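Local coordinates for lipoprotein (Burkholderia cenocepacia, PDB 4QHQ), which binds methionine and, as an NlpA-family lipoprotein, probably delivers it to an ABC transporter for uptake, at residues Leu50-Phe55 / Gln210-Lys215; Glu13-Val18 / Leu28-Ile33; Ile83-Lys88 / Leu115-Thr120. All coordinates share one frame; numbering follows the deposited sequence.

Interactions 1 and 2 belong to the lobe built on the six-stranded sheet, and their centres lie 11 Å apart. They meet directly where NE1 of W15 is hydrogen-bonded to OG of S54 at 2.9 Å, and CD2 of L50 packs on CB of I33 at 3.9 Å. Interaction 3 belongs to the other lobe, built on the five-stranded sheet, with its centre about 32 Å from that of interaction 1 and 31 Å from that of interaction 2. The bound methionine lies between the lobes: F55 of interaction 1 touches it, the I83 side chain of interaction 3 is about 5 Å away, and the W15 side chain of interaction 2 about 10 Å.

Interaction 1: residues Leu50-Phe55 / Gln210-Lys215; sequences LDANSF and QPWVKK. With MET (methionine), chain B.
The carboxylate of D51, whose CB rests against the indole rim of W212, is held by groups beyond the two segments: OD2 accepts a hydrogen bond from the backbone N of K3, and OD1 forms a long, weak ion pair with R204, which also binds the carbonyl of L50. With CG beside the backbone N (chi1 -57°), the carboxylate is turned away from the indole, and CB is the side-chain atom that touches, 4.0 Å from CH2 of W212. The tighter approach is made by the main chain, with D51 O 3.3 Å from W212 CH2. This oxygen lies near the indole plane and meets the ring at its edge, where the C-H of CH2 points roughly at it; no hydrogen bond is formed across the segments. A52 CB meets the same edge at CZ3, 4.4 Å away. W212 CG is tucked between backbone N and carbonyl carbon (chi1 63°), and the ring carries V213 CG2 over one face, 3.5 Å above the plane and displaced toward the rim. Helix 211-220 thereby packs against the six-stranded mixed sheet of one lobe of a periplasmic-binding-protein fold; W212 also touches V203 and I2 on the strands flanking 52-57. Further along the same chain, far from W212, F55 reaches the bound methionine. Its carbonyl O lies 3.3 Å from the ligand CB, while the ligand methyl CE approaches the phenyl ring obliquely, 3.9 Å from CD2. N53 CG lies in the phenyl plane at the ring edge, and N53 ND2 is hydrogen-bonded to N42 OD1.

Interaction 2: residues Glu13-Val18 / Leu28-Ile33; sequences EVWQVV and LNVKVI
Helix 13-18 runs almost exactly antiparallel to strand 30-33, at 173° with 8.9 Å between the axes, and W15 and V32 have the closest CA atoms, 6.8 Å apart. V32 fills the middle of the contact: both its methyls touch CB of W15, with CG2 at 3.9 Å, and CG2 also packs against the W15 carbonyl. Further out on the same side chain, CZ3 of the indole receives CG1 of V30 at 4.1 Å, the two side chains crossing at about a right angle. One face of the ring is covered from its own helix by V18 CB, offset toward the rim, and NE1 ties the indole to strand 52-57 through S54. Q16 starts off pointing away from the strand, but the bend at chi2 (-50°) brings its amide back, so that NE2 lies 4.1 Å from V32 CG1. That nitrogen is hydrogen-bonded to S12 O and also donates to a water at 3.1 Å, which in turn makes a weak bond to V32 O. The contact closes the beta-alpha-beta crossover from strand 2-7 through helix 10-26 to the edge strand 30-35; strand 2-7, beside it in the sheet, meets W15 through V4 and T6. Helix 211-220 packs alongside, L216 touching both W15 and V30, while helix 223-233 lies against V14 and V17.

Interaction 3: residues Ile83-Lys88 / Leu115-Thr120; sequences IGVYSK and LLLLQT
CD2 of L117 enters between I83 and V85 and makes most of this contact. V85 CG2 is its nearest side-chain partner, at 3.8 Å, while I83 CG2 lies 4.1 Å away. At CD2 the directions to the two methyls are about 125° apart, so the leucine branch is held between them and not pressed onto one alone. CD2 comes closer still to the main chain, 3.6 Å from I83 O, an apolar carbon packed on a carbonyl oxygen. In L117, CB already points at the strand, and with CG anti to the backbone N (chi1 178°) the side chain carries CD2 on to it, crossing both I83 and V85 obliquely. On V85, CG2 lies beside the backbone N and is the methyl that does the touching. It also receives CD2 of L118 at 4.4 Å, from a direction roughly at right angles to that of L117. L118 does not leave its backbone pointing at the strand; only the end of its side chain swings in. I83 and V85 thus face the helix from alternate positions of the chain, and Y86 points to the other face of the sheet. The four touching residues are all buried, and V85 continues the apolar layer onto A168 and V170 of the adjacent strand 168-171. The arrangement is helix-on-sheet packing in the second lobe of a two-lobed type II periplasmic binding protein. Helix 108-120 packs on the five-stranded sheet here, while its earlier part supplies N110 and R113 to the methionine pocket, and N172, which I83 touches, is another pocket residue.

Interaction 1: residues Leu50-Phe55 / Gln210-Lys215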
# COMPACT_ATOMS: atom_id res chain seq x y z
N LEU A 50 -4.02 -19.63 2.35
CA LEU A 50 -5.10 -18.69 2.10
C LEU A 50 -5.76 -19.02 0.78
O LEU A 50 -5.15 -19.63 -0.11
CB LEU A 50 -4.58 -17.25 2.00
CG LEU A 50 -3.84 -16.65 3.19
CD1 LEU A 50 -3.17 -15.34 2.80
CD2 LEU A 50 -4.78 -16.47 4.39
N ASP A 51 -7.01 -18.58 0.63
CA ASP A 51 -7.69 -18.60 -0.66
C ASP A 51 -7.59 -17.28 -1.44
O ASP A 51 -7.71 -17.27 -2.66
CB ASP A 51 -9.14 -18.98 -0.44
CG ASP A 51 -9.26 -20.32 0.24
OD1 ASP A 51 -8.84 -21.32 -0.38
OD2 ASP A 51 -9.75 -20.38 1.39
N ALA A 52 -7.40 -16.17 -0.73
CA ALA A 52 -7.24 -14.88 -1.38
C ALA A 52 -6.49 -13.98 -0.43
O ALA A 52 -6.39 -14.26 0.77
CB ALA A 52 -8.61 -14.28 -1.70
N ASN A 53 -5.96 -12.89 -0.95
CA ASN A 53 -5.47 -11.83 -0.07
C ASN A 53 -5.88 -10.47 -0.58
O ASN A 53 -6.31 -10.33 -1.73
CB ASN A 53 -3.96 -11.95 0.23
CG ASN A 53 -3.09 -11.75 -0.98
OD1 ASN A 53 -3.32 -10.84 -1.78
ND2 ASN A 53 -2.05 -12.55 -1.10
N SER A 54 -5.79 -9.47 0.29
CA SER A 54 -6.28 -8.13 -0.02
C SER A 54 -5.44 -7.14 0.76
O SER A 54 -5.81 -6.73 1.86
CB SER A 54 -7.76 -8.04 0.37
OG SER A 54 -8.33 -6.76 0.09
N PHE A 55 -4.30 -6.78 0.19
CA PHE A 55 -3.35 -5.93 0.91
C PHE A 55 -2.41 -5.15 -0.00
O PHE A 55 -1.66 -4.33 0.50
CB PHE A 55 -2.51 -6.76 1.87
CG PHE A 55 -1.40 -7.50 1.19
CD1 PHE A 55 -1.67 -8.63 0.42
CD2 PHE A 55 -0.09 -7.08 1.30
CE1 PHE A 55 -0.65 -9.31 -0.23
CE2 PHE A 55 0.94 -7.74 0.65
CZ PHE A 55 0.66 -8.87 -0.10
N GLN A 210 -13.15 -19.56 -10.46
CA GLN A 210 -14.07 -20.20 -9.53
C GLN A 210 -15.23 -19.26 -9.19
O GLN A 210 -15.03 -18.07 -9.03
CB GLN A 210 -13.33 -20.63 -8.26
CG GLN A 210 -12.29 -21.71 -8.50
CD GLN A 210 -12.91 -23.06 -8.80
OE1 GLN A 210 -13.42 -23.29 -9.90
NE2 GLN A 210 -12.89 -23.95 -7.82
N PRO A 211 -16.44 -19.81 -9.10
CA PRO A 211 -17.59 -18.94 -8.80
C PRO A 211 -17.46 -18.10 -7.53
O PRO A 211 -17.98 -16.99 -7.50
CB PRO A 211 -18.75 -19.93 -8.67
CG PRO A 211 -18.37 -21.05 -9.60
CD PRO A 211 -16.86 -21.17 -9.50
N TRP A 212 -16.79 -18.61 -6.50
CA TRP A 212 -16.68 -17.85 -5.25
C TRP A 212 -15.88 -16.57 -5.45
O TRP A 212 -16.07 -15.60 -4.71
CB TRP A 212 -16.09 -18.68 -4.11
CG TRP A 212 -14.68 -19.15 -4.32
CD1 TRP A 212 -14.29 -20.37 -4.79
CD2 TRP A 212 -13.47 -18.43 -4.04
NE1 TRP A 212 -12.92 -20.45 -4.83
CE2 TRP A 212 -12.40 -19.27 -4.37
CE3 TRP A 212 -13.21 -17.15 -3.54
CZ2 TRP A 212 -11.07 -18.87 -4.23
CZ3 TRP A 212 -11.89 -16.76 -3.40
CH2 TRP A 212 -10.84 -17.61 -3.74
N VAL A 213 -15.00 -16.55 -6.44
CA VAL A 213 -14.15 -15.39 -6.65
C VAL A 213 -14.97 -14.16 -7.03
O VAL A 213 -14.85 -13.11 -6.41
CB VAL A 213 -13.05 -15.65 -7.69
CG1 VAL A 213 -12.28 -14.37 -7.98
CG2 VAL A 213 -12.10 -16.72 -7.18
N LYS A 214 -15.81 -14.28 -8.05
CA LYS A 214 -16.65 -13.16 -8.45
C LYS A 214 -17.57 -12.75 -7.30
O LYS A 214 -17.83 -11.57 -7.10
CB LYS A 214 -17.49 -13.53 -9.68
N LYS A 215 -18.05 -13.74 -6.54
CA LYS A 215 -18.93 -13.45 -5.41
C LYS A 215 -18.18 -12.66 -4.32
O LYS A 215 -18.72 -11.70 -3.77
CB LYS A 215 -19.55 -14.73 -4.87
CG LYS A 215 -20.43 -15.44 -5.90
CD LYS A 215 -20.97 -16.76 -5.38
CE LYS A 215 -21.97 -16.54 -4.28
NZ LYS A 215 -23.16 -15.76 -4.72
N MET B . -2.19 -0.50 1.12
CA MET B . -0.82 -0.22 0.67
C MET B . -0.78 1.02 -0.19
O MET B . -1.67 1.21 -1.01
CB MET B . -0.29 -1.43 -0.10
CG MET B . 1.17 -1.28 -0.59
SD MET B . 1.73 -2.70 -1.55
CE MET B . 1.77 -3.98 -0.29
OXT MET B . 0.13 1.86 -0.06

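Interaction 2: residues Glu13-Val18 / Leu28-Ile33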
# COMPACT_ATOMS: atom_id res chain seq x y z
N GLU A 13 -10.10 -3.77 9.14
CA GLU A 13 -11.36 -3.11 9.46
C GLU A 13 -12.34 -3.25 8.31
O GLU A 13 -13.47 -3.68 8.50
CB GLU A 13 -11.14 -1.64 9.79
CG GLU A 13 -10.30 -1.46 11.04
CD GLU A 13 -10.15 -0.03 11.45
OE1 GLU A 13 -9.49 0.21 12.49
OE2 GLU A 13 -10.67 0.86 10.75
N VAL A 14 -11.91 -2.89 7.10
CA VAL A 14 -12.76 -3.03 5.92
C VAL A 14 -13.27 -4.45 5.76
O VAL A 14 -14.45 -4.68 5.45
CB VAL A 14 -12.00 -2.62 4.63
CG1 VAL A 14 -12.83 -2.95 3.37
CG2 VAL A 14 -11.65 -1.14 4.68
N TRP A 15 -12.38 -5.41 6.01
CA TRP A 15 -12.75 -6.80 5.83
C TRP A 15 -13.78 -7.33 6.82
O TRP A 15 -14.47 -8.30 6.52
CB TRP A 15 -11.52 -7.70 5.73
CG TRP A 15 -11.06 -7.74 4.32
CD1 TRP A 15 -10.15 -6.90 3.72
CD2 TRP A 15 -11.55 -8.59 3.29
NE1 TRP A 15 -10.03 -7.22 2.38
CE2 TRP A 15 -10.89 -8.25 2.10
CE3 TRP A 15 -12.49 -9.62 3.27
CZ2 TRP A 15 -11.13 -8.91 0.89
CZ3 TRP A 15 -12.73 -10.28 2.07
CH2 TRP A 15 -12.06 -9.92 0.90
N GLN A 16 -13.93 -6.68 7.98
CA GLN A 16 -15.04 -7.01 8.87
C GLN A 16 -16.37 -6.70 8.18
O GLN A 16 -17.34 -7.46 8.30
CB GLN A 16 -14.93 -6.28 10.21
CG GLN A 16 -13.58 -6.41 10.92
CD GLN A 16 -13.10 -7.85 11.03
OE1 GLN A 16 -13.80 -8.72 11.55
NE2 GLN A 16 -11.89 -8.10 10.56
N VAL A 17 -16.41 -5.60 7.43
CA VAL A 17 -17.61 -5.27 6.68
C VAL A 17 -17.80 -6.24 5.51
O VAL A 17 -18.90 -6.73 5.27
CB VAL A 17 -17.58 -3.82 6.16
CG1 VAL A 17 -18.88 -3.47 5.43
CG2 VAL A 17 -17.34 -2.85 7.32
N VAL A 18 -16.72 -6.52 4.78
CA VAL A 18 -16.82 -7.42 3.64
C VAL A 18 -17.29 -8.80 4.09
O VAL A 18 -18.10 -9.45 3.42
CB VAL A 18 -15.48 -7.57 2.90
CG1 VAL A 18 -15.66 -8.44 1.67
CG2 VAL A 18 -14.91 -6.20 2.50
N LEU A 28 -21.38 -16.54 1.38
CA LEU A 28 -20.01 -16.98 1.59
C LEU A 28 -19.61 -16.92 3.05
O LEU A 28 -19.97 -15.98 3.77
CB LEU A 28 -19.03 -16.11 0.81
CG LEU A 28 -19.19 -16.03 -0.71
CD1 LEU A 28 -18.07 -15.16 -1.29
CD2 LEU A 28 -19.20 -17.42 -1.32
N ASN A 29 -18.83 -17.91 3.48
CA ASN A 29 -18.24 -17.93 4.82
C ASN A 29 -16.79 -17.46 4.75
O ASN A 29 -15.89 -18.25 4.44
CB ASN A 29 -18.34 -19.33 5.43
CG ASN A 29 -17.97 -19.36 6.91
OD1 ASN A 29 -17.65 -18.32 7.50
ND2 ASN A 29 -18.01 -20.54 7.51
N VAL A 30 -16.57 -16.18 5.02
CA VAL A 30 -15.24 -15.59 4.92
C VAL A 30 -14.56 -15.52 6.27
O VAL A 30 -15.16 -15.06 7.25
CB VAL A 30 -15.32 -14.18 4.31
CG1 VAL A 30 -13.97 -13.45 4.42
CG2 VAL A 30 -15.78 -14.23 2.87
N LYS A 31 -13.32 -15.98 6.34
CA LYS A 31 -12.51 -15.81 7.53
C LYS A 31 -11.38 -14.85 7.22
O LYS A 31 -10.70 -14.98 6.20
CB LYS A 31 -11.98 -17.14 8.05
CG LYS A 31 -13.07 -18.11 8.45
CD LYS A 31 -13.96 -17.56 9.57
CE LYS A 31 -15.09 -18.53 9.92
NZ LYS A 31 -15.92 -18.03 11.05
N VAL A 32 -11.20 -13.84 8.07
CA VAL A 32 -10.19 -12.83 7.83
C VAL A 32 -8.95 -13.15 8.64
O VAL A 32 -8.98 -13.16 9.88
CB VAL A 32 -10.72 -11.44 8.19
CG1 VAL A 32 -9.68 -10.37 7.90
CG2 VAL A 32 -11.99 -11.15 7.41
N ILE A 33 -7.87 -13.45 7.94
CA ILE A 33 -6.60 -13.82 8.56
C ILE A 33 -5.68 -12.61 8.50
O ILE A 33 -5.33 -12.16 7.41
CB ILE A 33 -5.92 -14.97 7.81
CG1 ILE A 33 -6.89 -16.15 7.66
CG2 ILE A 33 -4.66 -15.43 8.55
CD1 ILE A 33 -7.54 -16.57 8.96
O HOH W 1 -9.95 -10.33 11.35

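Interaction 3: residues Ile83-Lys88 / Leu115-Thr120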
# COMPACT_ATOMS: atom_id res chain seq x y z
N ILE A 83 0.02 7.91 -1.17
CA ILE A 83 1.03 7.83 -0.13
C ILE A 83 1.45 9.24 0.27
O ILE A 83 1.54 10.15 -0.56
CB ILE A 83 2.21 6.95 -0.57
CG1 ILE A 83 3.07 6.52 0.63
CG2 ILE A 83 3.02 7.57 -1.67
CD1 ILE A 83 3.97 5.33 0.33
N GLY A 84 1.69 9.41 1.56
CA GLY A 84 2.05 10.71 2.08
C GLY A 84 3.44 10.79 2.65
O GLY A 84 4.08 9.76 2.96
N VAL A 85 3.90 12.03 2.80
CA VAL A 85 5.13 12.35 3.51
C VAL A 85 4.71 12.95 4.85
O VAL A 85 3.85 13.86 4.90
CB VAL A 85 5.95 13.40 2.75
CG1 VAL A 85 7.24 13.70 3.48
CG2 VAL A 85 6.26 12.92 1.34
N TYR A 86 5.34 12.47 5.92
CA TYR A 86 5.00 12.86 7.28
C TYR A 86 6.22 13.38 7.99
O TYR A 86 7.34 13.00 7.68
CB TYR A 86 4.41 11.68 8.07
CG TYR A 86 3.18 11.13 7.42
CD1 TYR A 86 3.27 10.18 6.42
CD2 TYR A 86 1.93 11.63 7.75
CE1 TYR A 86 2.14 9.71 5.78
CE2 TYR A 86 0.80 11.17 7.13
CZ TYR A 86 0.91 10.20 6.15
OH TYR A 86 -0.23 9.75 5.53
N SER A 87 6.00 14.29 8.94
CA SER A 87 7.08 14.85 9.71
C SER A 87 6.57 15.34 11.05
O SER A 87 5.49 15.92 11.14
CB SER A 87 7.74 16.00 8.96
OG SER A 87 8.80 16.56 9.73
N LYS A 88 7.37 15.11 12.08
CA LYS A 88 7.09 15.65 13.40
C LYS A 88 7.86 16.93 13.62
O LYS A 88 7.75 17.53 14.68
CB LYS A 88 7.51 14.65 14.48
CG LYS A 88 6.72 13.36 14.50
CD LYS A 88 5.27 13.62 14.83
CE LYS A 88 4.46 12.33 14.77
NZ LYS A 88 2.99 12.59 14.79
N LEU A 115 10.31 7.35 -3.84
CA LEU A 115 11.33 8.18 -4.47
C LEU A 115 10.73 9.00 -5.60
O LEU A 115 11.14 10.15 -5.83
CB LEU A 115 12.48 7.30 -4.97
CG LEU A 115 13.30 6.66 -3.85
CD1 LEU A 115 14.42 5.81 -4.42
CD2 LEU A 115 13.85 7.73 -2.93
N LEU A 116 9.74 8.44 -6.29
CA LEU A 116 9.03 9.18 -7.33
C LEU A 116 8.26 10.35 -6.74
O LEU A 116 8.25 11.45 -7.31
CB LEU A 116 8.08 8.28 -8.11
CG LEU A 116 8.73 7.25 -9.04
CD1 LEU A 116 7.66 6.35 -9.65
CD2 LEU A 116 9.53 7.94 -10.11
N LEU A 117 7.62 10.14 -5.59
CA LEU A 117 6.90 11.22 -4.93
C LEU A 117 7.88 12.32 -4.54
O LEU A 117 7.61 13.51 -4.77
CB LEU A 117 6.16 10.73 -3.70
CG LEU A 117 5.41 11.82 -2.92
CD1 LEU A 117 4.37 12.52 -3.79
CD2 LEU A 117 4.77 11.26 -1.68
N LEU A 118 9.01 11.94 -3.96
CA LEU A 118 10.03 12.94 -3.60
C LEU A 118 10.54 13.68 -4.83
O LEU A 118 10.83 14.88 -4.76
CB LEU A 118 11.19 12.29 -2.83
CG LEU A 118 10.88 11.75 -1.44
CD1 LEU A 118 12.11 11.12 -0.82
CD2 LEU A 118 10.29 12.83 -0.53
N GLN A 119 10.63 12.97 -5.95
CA GLN A 119 11.05 13.59 -7.21
C GLN A 119 9.98 14.57 -7.68
O GLN A 119 10.29 15.69 -8.08
CB GLN A 119 11.31 12.53 -8.28
CG GLN A 119 11.68 13.13 -9.63
CD GLN A 119 12.17 12.09 -10.62
OE1 GLN A 119 13.33 12.10 -11.03
NE2 GLN A 119 11.28 11.18 -11.02
N THR A 120 8.72 14.13 -7.64
CA THR A 120 7.59 14.98 -8.00
C THR A 120 7.60 16.28 -7.18
O THR A 120 7.34 17.37 -7.71
CB THR A 120 6.24 14.25 -7.79
OG1 THR A 120 6.13 13.17 -8.72
CG2 THR A 120 5.07 15.21 -8.00